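Local atomic coordinates of gamma-glutamyltranspeptidase (Streptomyces lincolnensis, PDB entry 6J3A), a protein that probably cleaves or transfers gamma-glutamyl groups, as a gamma-glutamyltranspeptidase homologue related to LmbA in the N-terminal nucleophile (Ntn) hydrolase clan. Residues Lys193-Glu198 / Gly219-Ala224; Cys309-Ala314 / Glu351-Ser356. All blocks are in the same frame, centred on the assembly; numbering follows the deposited sequence.

How the contacts relate
Contact 1 and contact 2 share no helix or strand and sit on opposite sides of the chain's centre, their own centres 46 Å apart and their nearest atoms about 32 Å apart. Both are partly buried. Contact 1 joins two helices, 186-200 and 220-229, through an arginine-phenylalanine stack on its outer side and a small leucine-isoleucine touch beneath. Contact 2 lays an irregular segment, 351-356, on helix 299-319, where an alanine methyl meets backbone and aliphatic groups and a water joins the two backbones. Neither has a direct hydrogen bond across it: charge over an aromatic face marks the first, apolar packing and a water the second.

Contact 1: Lys193-Glu198 / Gly219-Ala224; sequences KRLLAE and GFIAEA
The guanidinium of R194 lies flat on the ring of F220, the two planes 8° apart and their centres 4.1 Å from each other. The side chains run past one another in opposite directions. R194 CD therefore stands over the ring centre as a CH-pi contact, 3.9 Å from the centroid, while CZ lies farther toward the root of the phenylalanine, 3.7 Å from F220 CG. This cation-pi stack is the close-fitting part; I221 CG1 lies against the opposite face of the F220 ring, offset toward its rim. With R194 CG anti to the backbone N (chi1 -172°) and the chain extended as far as NE, the arginine reaches from helix 186-200 to the first turn of helix 220-229, with G219 at the N-cap position. The helical segments run at 140°, a roughly antiparallel helix-helix contact in a helical part of this Ntn-clan enzyme, helix 205-217 lying between them in sequence. On the buried side the touch is light: L195 CD1 meets I221 CD1 at 4.1 Å. A212 packs on L195 and W216 on I221, V215 touches E198 and F220, and L452 lies against F220 and I221. The outer side is polar and solvent-facing. There E198 OE2 comes obliquely to F220 CD1 at 3.4 Å while forming a long salt bridge of 3.6 Å with R194 NE, which may help keep the guanidinium over the ring.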
loop_
_atom_site.group_PDB
_atom_site.type_symbol
_atom_site.label_atom_id
_atom_site.label_comp_id
_atom_site.label_asym_id
_atom_site.label_seq_id
_atom_site.Cartn_x
_atom_site.Cartn_y
_atom_site.Cartn_z
ATOM N N LYS A 193 -2.509 14.312 26.716
ATOM C CA LYS A 193 -2.560 15.765 26.783
ATOM C C LYS A 193 -2.064 16.272 28.128
ATOM O O LYS A 193 -1.258 17.199 28.186
ATOM C CB LYS A 193 -3.970 16.280 26.520
ATOM C CG LYS A 193 -4.348 16.304 25.052
ATOM C CD LYS A 193 -5.586 17.156 24.875
ATOM C CE LYS A 193 -6.201 17.027 23.500
ATOM N NZ LYS A 193 -7.592 17.548 23.574
ATOM N N ARG A 194 -2.545 15.654 29.201
ATOM C CA ARG A 194 -2.112 16.025 30.537
ATOM C C ARG A 194 -0.609 15.779 30.689
ATOM O O ARG A 194 0.136 16.666 31.126
ATOM C CB ARG A 194 -2.889 15.252 31.602
ATOM C CG ARG A 194 -2.602 15.768 33.006
ATOM C CD ARG A 194 -3.374 15.037 34.086
ATOM N NE ARG A 194 -2.799 15.289 35.411
ATOM C CZ ARG A 194 -3.261 14.777 36.550
ATOM N NH1 ARG A 194 -4.323 13.969 36.554
ATOM N NH2 ARG A 194 -2.656 15.076 37.697
ATOM N N LEU A 195 -0.185 14.573 30.315
ATOM C CA LEU A 195 1.229 14.199 30.279
ATOM C C LEU A 195 2.047 15.321 29.655
ATOM O O LEU A 195 2.961 15.850 30.286
ATOM C CB LEU A 195 1.423 12.900 29.486
ATOM C CG LEU A 195 2.753 12.162 29.620
ATOM C CD1 LEU A 195 2.629 10.750 29.073
ATOM C CD2 LEU A 195 3.881 12.861 28.890
ATOM N N LEU A 196 1.687 15.687 28.428
ATOM C CA LEU A 196 2.364 16.749 27.697
ATOM C C LEU A 196 2.309 18.100 28.398
ATOM O O LEU A 196 3.307 18.812 28.444
ATOM C CB LEU A 196 1.756 16.903 26.312
ATOM C CG LEU A 196 1.992 15.774 25.316
ATOM C CD1 LEU A 196 1.117 16.027 24.097
ATOM C CD2 LEU A 196 3.457 15.690 24.918
ATOM N N ALA A 197 1.140 18.458 28.922
ATOM C CA ALA A 197 0.978 19.738 29.616
ATOM C C ALA A 197 1.984 19.869 30.760
ATOM O O ALA A 197 2.717 20.864 30.842
ATOM C CB ALA A 197 -0.443 19.903 30.136
ATOM N N GLU A 198 2.052 18.841 31.605
ATOM C CA GLU A 198 2.897 18.897 32.797
ATOM C C GLU A 198 4.361 18.510 32.597
ATOM O O GLU A 198 5.102 18.450 33.570
ATOM C CB GLU A 198 2.280 18.114 33.963
ATOM C CG GLU A 198 2.230 16.605 33.825
ATOM C CD GLU A 198 1.964 15.936 35.166
ATOM O OE1 GLU A 198 2.899 15.891 36.007
ATOM O OE2 GLU A 198 0.821 15.474 35.384
ATOM N N GLY A 219 4.218 9.526 38.826
ATOM C CA GLY A 219 3.179 10.557 38.726
ATOM C C GLY A 219 1.766 10.007 38.656
ATOM O O GLY A 219 1.489 8.892 39.106
ATOM N N PHE A 220 0.872 10.800 38.074
ATOM C CA PHE A 220 -0.557 10.476 38.063
ATOM C C PHE A 220 -0.878 9.129 37.388
ATOM O O PHE A 220 -1.835 8.450 37.768
ATOM C CB PHE A 220 -1.374 11.633 37.458
ATOM C CG PHE A 220 -1.430 11.648 35.947
ATOM C CD1 PHE A 220 -0.442 12.281 35.196
ATOM C CD2 PHE A 220 -2.507 11.065 35.273
ATOM C CE1 PHE A 220 -0.511 12.301 33.806
ATOM C CE2 PHE A 220 -2.584 11.086 33.886
ATOM C CZ PHE A 220 -1.585 11.703 33.152
ATOM N N ILE A 221 -0.066 8.750 36.406
ATOM C CA ILE A 221 -0.262 7.491 35.690
ATOM C C ILE A 221 0.010 6.313 36.613
ATOM O O ILE A 221 -0.825 5.430 36.758
ATOM C CB ILE A 221 0.630 7.411 34.429
ATOM C CG1 ILE A 221 0.142 8.415 33.386
ATOM C CG2 ILE A 221 0.621 6.007 33.823
ATOM C CD1 ILE A 221 1.049 8.543 32.178
ATOM N N ALA A 222 1.192 6.307 37.216
ATOM C CA ALA A 222 1.585 5.273 38.178
ATOM C C ALA A 222 0.561 5.088 39.292
ATOM O O ALA A 222 0.162 3.963 39.592
ATOM C CB ALA A 222 2.932 5.619 38.787
ATOM N N GLU A 223 0.156 6.198 39.903
ATOM C CA GLU A 223 -0.872 6.184 40.946
ATOM C C GLU A 223 -2.100 5.387 40.519
ATOM O O GLU A 223 -2.549 4.497 41.239
ATOM C CB GLU A 223 -1.267 7.616 41.320
ATOM C CG GLU A 223 -0.234 8.289 42.216
ATOM C CD GLU A 223 -0.388 9.799 42.328
ATOM O OE1 GLU A 223 -1.359 10.380 41.782
ATOM O OE2 GLU A 223 0.486 10.413 42.975
ATOM N N ALA A 224 -2.606 5.698 39.333
ATOM C CA ALA A 224 -3.792 5.035 38.783
ATOM C C ALA A 224 -3.589 3.545 38.473
ATOM O O ALA A 224 -4.487 2.723 38.681
ATOM C CB ALA A 224 -4.247 5.767 37.531
#

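Contact 2: Cys309-Ala314 / Glu351-Ser356; sequences CKLAMA and ELRPGS
A314 CB presses against the backbone where R353 passes into P354, 3.5 Å from both R353 C and P354 N. Here an irregular segment of the long connection between helix 334-341 and strand 424-428 packs on helix 299-319, a helix-loop contact in this gamma-glutamyltranspeptidase family member of the Ntn-hydrolase clan. Two aliphatic groups also touch the methyl: L352 CD1 approaches A314 CB at 3.7 Å, and P354 CB lies 4.1 Å from it. One turn earlier, L311 CD2 reaches R353 NH1 at 3.3 Å, lying oblique to the guanidinium. No direct hydrogen bond crosses between the segments, but one water joins them: it accepts from R353 N at 3.1 Å and donates weak bonds to both K310 O and E351 O. Farther out, P544 touches L352. The arginine chain is bent at chi2 and chi3, and its NH2 donates to the carbonyl O of L343, while R340 NH2 bonds R353 O. The next turns of helix 299-319 hold the backbone of G355: its N bonds to D315 OD1, and its O accepts from W319 NE1.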
loop_
_atom_site.group_PDB
_atom_site.type_symbol
_atom_site.label_atom_id
_atom_site.label_comp_id
_atom_site.label_asym_id
_atom_site.label_seq_id
_atom_site.Cartn_x
_atom_site.Cartn_y
_atom_site.Cartn_z
ATOM N N CYS A 309 12.312 -26.789 13.810
ATOM C CA CYS A 309 11.555 -25.890 14.681
ATOM C C CYS A 309 11.106 -26.553 15.994
ATOM O O CYS A 309 11.256 -25.957 17.067
ATOM C CB CYS A 309 10.352 -25.335 13.940
ATOM S SG CYS A 309 9.294 -24.311 14.977
ATOM N N LYS A 310 10.574 -27.774 15.904
ATOM C CA LYS A 310 10.201 -28.555 17.100
ATOM C C LYS A 310 11.369 -28.692 18.077
ATOM O O LYS A 310 11.223 -28.438 19.267
ATOM C CB LYS A 310 9.647 -29.943 16.713
ATOM C CG LYS A 310 8.131 -29.946 16.497
ATOM C CD LYS A 310 7.684 -30.471 15.141
ATOM C CE LYS A 310 7.073 -31.848 15.204
ATOM N NZ LYS A 310 6.403 -32.164 13.910
ATOM N N LEU A 311 12.531 -29.060 17.556
ATOM C CA LEU A 311 13.716 -29.246 18.383
ATOM C C LEU A 311 14.200 -27.930 18.980
ATOM O O LEU A 311 14.672 -27.910 20.110
ATOM C CB LEU A 311 14.841 -29.899 17.573
ATOM C CG LEU A 311 14.560 -31.281 16.965
ATOM C CD1 LEU A 311 15.680 -31.678 16.021
ATOM C CD2 LEU A 311 14.372 -32.341 18.036
ATOM N N ALA A 312 14.100 -26.838 18.228
ATOM C CA ALA A 312 14.506 -25.527 18.753
ATOM C C ALA A 312 13.532 -25.042 19.818
ATOM O O ALA A 312 13.951 -24.435 20.794
ATOM C CB ALA A 312 14.637 -24.499 17.640
ATOM N N MET A 313 12.243 -25.323 19.633
ATOM C CA MET A 313 11.206 -24.930 20.598
ATOM C C MET A 313 11.324 -25.674 21.923
ATOM O O MET A 313 11.110 -25.111 22.993
ATOM C CB MET A 313 9.817 -25.143 19.993
ATOM C CG MET A 313 9.447 -24.110 18.942
ATOM S SD MET A 313 9.456 -22.389 19.518
ATOM C CE MET A 313 7.708 -22.038 19.483
ATOM N N ALA A 314 11.669 -26.948 21.836
ATOM C CA ALA A 314 11.952 -27.774 23.002
ATOM C C ALA A 314 13.039 -27.159 23.857
ATOM O O ALA A 314 12.931 -27.115 25.082
ATOM C CB ALA A 314 12.369 -29.166 22.555
ATOM N N GLU A 351 6.935 -35.638 19.819
ATOM C CA GLU A 351 7.570 -35.648 21.128
ATOM C C GLU A 351 8.291 -34.321 21.329
ATOM O O GLU A 351 8.831 -33.739 20.375
ATOM C CB GLU A 351 8.577 -36.803 21.207
ATOM C CG GLU A 351 7.984 -38.169 21.551
ATOM C CD GLU A 351 7.129 -38.768 20.441
ATOM O OE1 GLU A 351 7.632 -38.929 19.306
ATOM O OE2 GLU A 351 5.947 -39.089 20.701
ATOM N N LEU A 352 8.289 -33.840 22.567
ATOM C CA LEU A 352 9.094 -32.685 22.936
ATOM C C LEU A 352 10.471 -33.199 23.355
ATOM O O LEU A 352 10.570 -33.974 24.301
ATOM C CB LEU A 352 8.436 -31.913 24.077
ATOM C CG LEU A 352 9.052 -30.547 24.379
ATOM C CD1 LEU A 352 8.759 -29.588 23.236
ATOM C CD2 LEU A 352 8.514 -29.985 25.687
ATOM N N ARG A 353 11.520 -32.776 22.647
ATOM C CA ARG A 353 12.864 -33.353 22.814
ATOM C C ARG A 353 13.927 -32.280 23.033
ATOM O O ARG A 353 14.668 -31.956 22.101
ATOM C CB ARG A 353 13.237 -34.177 21.580
ATOM C CG ARG A 353 12.350 -35.394 21.352
ATOM C CD ARG A 353 11.986 -35.545 19.885
ATOM N NE ARG A 353 12.956 -36.336 19.131
ATOM C CZ ARG A 353 13.309 -36.147 17.852
ATOM N NH1 ARG A 353 12.819 -35.154 17.115
ATOM N NH2 ARG A 353 14.192 -36.967 17.295
ATOM N N PRO A 354 14.021 -31.734 24.261
ATOM C CA PRO A 354 15.065 -30.750 24.520
ATOM C C PRO A 354 16.412 -31.427 24.641
ATOM O O PRO A 354 16.493 -32.580 25.061
ATOM C CB PRO A 354 14.662 -30.133 25.865
ATOM C CG PRO A 354 13.774 -31.134 26.513
ATOM C CD PRO A 354 13.357 -32.166 25.500
ATOM N N GLY A 355 17.458 -30.705 24.273
ATOM C CA GLY A 355 18.803 -31.242 24.309
ATOM C C GLY A 355 19.535 -30.902 25.584
ATOM O O GLY A 355 18.969 -30.312 26.516
ATOM N N SER A 356 20.815 -31.272 25.576
ATOM C CA SER A 356 21.703 -31.188 26.722
ATOM C C SER A 356 22.954 -30.319 26.463
ATOM O O SER A 356 24.080 -30.837 26.444
ATOM C CB SER A 356 22.096 -32.609 27.156
ATOM O OG SER A 356 21.100 -33.150 28.003
HETATM O O HOH W 1 10.970 -31.222 20.018
#